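Local atomic coordinates of 14-3-3 protein (Cryptosporidium parvum, PDB entry 3EFZ), a protein that probably binds phosphoserine-containing partner proteins and so takes part in cell regulation, as other members of the 14-3-3 family do. Residues D177-Q180 and R181-S184. Numbering follows the deposited sequence.
Sequences DALQ and RERS
Arg181 reaches back one helical turn to Asp177 and forms an i to i+4 salt bridge with it. Arg181 CB faces two backbone oxygens, 3.6 Å from Asp177 O and equally near Ala178 O. Arg181 CG is 3.4 Å from Asp177 O. Arg181 CD is about equally far from Asp177 O and OD2, which lie on one side of it. Arg181 NE meets Asp177 OD2 at 3.3 Å. This bond is weak and bent, with an angle of 148° at the hydrogen. The contact is made through NE, not through the terminal nitrogens. The carboxylate comes to the guanidinium at its edge, near its plane, but the two planes are turned 61° apart. Asp177 has CG anti to the backbone N (chi1 -176°), which swings the carboxylate over beside the extended arginine chain.

Arg183 folds differently. Its chain bends at chi3 and brings one guanidinium face over the backbone, with Gln180 CA 3.4 Å from the plane and Leu179 O under the same face. Glu182 curls back over Ala178, its CD 3.2 Å from Ala178 O. Its OE2 is hydrogen-bonded to Thr198 OG1, so its polar end is tied to the next helix. Ser184 N bonds to Gln180 O at 3.0 Å, one of four successive i to i+4 backbone bonds here.

These residues form the last full turns of helix 161-185 in the all-helical 14-3-3 fold. Asp177 and Arg181 lean on Ile145 of helix 138-158, where Arg181 also touches Arg141 and Glu182 touches Ala142. Leu179 packs on Tyr195, Ile199 and Tyr202 of helix 193-207.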
ATOM      1  N   ASP B 177       5.201  11.362 -24.750  1.00 35.90           N
ATOM      2  CA  ASP B 177       6.647  11.554 -24.575  1.00 36.90           C
ATOM      3  C   ASP B 177       7.341  10.225 -24.273  1.00 36.10           C
ATOM      4  O   ASP B 177       8.325   9.868 -24.920  1.00 36.36           O
ATOM      5  CB  ASP B 177       6.937  12.604 -23.472  1.00 37.16           C
ATOM      6  CG  ASP B 177       8.429  12.920 -23.320  1.00 39.44           C
ATOM      7  OD1 ASP B 177       8.814  13.476 -22.270  1.00 40.62           O
ATOM      8  OD2 ASP B 177       9.218  12.623 -24.242  1.00 41.69           O
ATOM      9  N   ALA B 178       6.793   9.488 -23.317  1.00 35.96           N
ATOM     10  CA  ALA B 178       7.277   8.147 -22.962  1.00 36.17           C
ATOM     11  C   ALA B 178       7.209   7.178 -24.156  1.00 36.18           C
ATOM     12  O   ALA B 178       8.178   6.486 -24.447  1.00 36.03           O
ATOM     13  CB  ALA B 178       6.494   7.601 -21.767  1.00 35.19           C
ATOM     14  N   LEU B 179       6.072   7.144 -24.851  1.00 36.86           N
ATOM     15  CA  LEU B 179       5.937   6.354 -26.091  1.00 36.96           C
ATOM     16  C   LEU B 179       6.980   6.693 -27.163  1.00 37.22           C
ATOM     17  O   LEU B 179       7.568   5.781 -27.767  1.00 37.41           O
ATOM     18  CB  LEU B 179       4.519   6.475 -26.682  1.00 36.69           C
ATOM     19  CG  LEU B 179       3.356   5.787 -25.957  1.00 37.05           C
ATOM     20  CD1 LEU B 179       1.997   6.294 -26.478  1.00 36.25           C
ATOM     21  CD2 LEU B 179       3.445   4.283 -26.074  1.00 35.84           C
ATOM     22  N   GLN B 180       7.200   7.989 -27.404  1.00 37.42           N
ATOM     23  CA  GLN B 180       8.209   8.431 -28.373  1.00 38.24           C
ATOM     24  C   GLN B 180       9.622   7.988 -27.966  1.00 37.93           C
ATOM     25  O   GLN B 180      10.405   7.539 -28.811  1.00 38.44           O
ATOM     26  CB  GLN B 180       8.143   9.949 -28.616  1.00 38.27           C
ATOM     27  CG  GLN B 180       9.254  10.515 -29.540  1.00 41.90           C
ATOM     28  CD  GLN B 180       9.492   9.659 -30.791  1.00 46.19           C
ATOM     29  OE1 GLN B 180       8.611   9.501 -31.644  1.00 48.19           O
ATOM     30  NE2 GLN B 180      10.695   9.099 -30.898  1.00 48.29           N
ATOM     31  N   ARG B 181       9.942   8.110 -26.682  1.00 37.43           N
ATOM     32  CA  ARG B 181      11.224   7.627 -26.166  1.00 37.58           C
ATOM     33  C   ARG B 181      11.359   6.107 -26.311  1.00 37.39           C
ATOM     34  O   ARG B 181      12.408   5.608 -26.724  1.00 37.55           O
ATOM     35  CB  ARG B 181      11.408   8.046 -24.710  1.00 37.59           C
ATOM     36  CG  ARG B 181      11.699   9.514 -24.512  1.00 37.36           C
ATOM     37  CD  ARG B 181      11.511   9.845 -23.035  1.00 38.84           C
ATOM     38  NE  ARG B 181      11.797  11.241 -22.713  1.00 37.79           N
ATOM     39  CZ  ARG B 181      12.948  11.679 -22.206  1.00 39.22           C
ATOM     40  NH1 ARG B 181      13.979  10.852 -21.987  1.00 36.06           N
ATOM     41  NH2 ARG B 181      13.075  12.966 -21.933  1.00 39.93           N
ATOM     42  N   GLU B 182      10.293   5.375 -25.999  1.00 37.20           N
ATOM     43  CA  GLU B 182      10.262   3.919 -26.237  1.00 37.55           C
ATOM     44  C   GLU B 182      10.467   3.526 -27.709  1.00 37.56           C
ATOM     45  O   GLU B 182      11.238   2.611 -27.997  1.00 37.23           O
ATOM     46  CB  GLU B 182       8.993   3.292 -25.648  1.00 36.96           C
ATOM     47  CG  GLU B 182       8.985   3.373 -24.107  1.00 37.69           C
ATOM     48  CD  GLU B 182       7.598   3.521 -23.502  1.00 37.05           C
ATOM     49  OE1 GLU B 182       6.602   3.394 -24.244  1.00 36.61           O
ATOM     50  OE2 GLU B 182       7.511   3.777 -22.281  1.00 36.61           O
ATOM     51  N   ARG B 183       9.788   4.231 -28.618  1.00 38.14           N
ATOM     52  CA  ARG B 183       9.956   4.061 -30.073  1.00 39.01           C
ATOM     53  C   ARG B 183      11.397   4.290 -30.547  1.00 38.77           C
ATOM     54  O   ARG B 183      11.902   3.558 -31.401  1.00 38.32           O
ATOM     55  CB  ARG B 183       9.000   4.980 -30.851  1.00 38.87           C
ATOM     56  CG  ARG B 183       7.547   4.488 -30.899  1.00 40.17           C
ATOM     57  CD  ARG B 183       6.656   5.352 -31.812  1.00 40.51           C
ATOM     58  NE  ARG B 183       5.701   6.154 -31.029  1.00 45.63           N
ATOM     59  CZ  ARG B 183       5.725   7.484 -30.918  1.00 44.91           C
ATOM     60  NH1 ARG B 183       6.649   8.198 -31.550  1.00 44.69           N
ATOM     61  NH2 ARG B 183       4.817   8.103 -30.168  1.00 46.24           N
ATOM     62  N   SER B 184      12.041   5.308 -29.980  1.00 39.23           N
ATOM     63  CA  SER B 184      13.406   5.709 -30.325  1.00 39.61           C
ATOM     64  C   SER B 184      14.485   4.750 -29.813  1.00 39.58           C
ATOM     65  O   SER B 184      15.451   4.434 -30.526  1.00 39.09           O
ATOM     66  CB  SER B 184      13.698   7.087 -29.734  1.00 39.77           C
ATOM     67  OG  SER B 184      13.031   8.103 -30.445  1.00 41.78           O
TER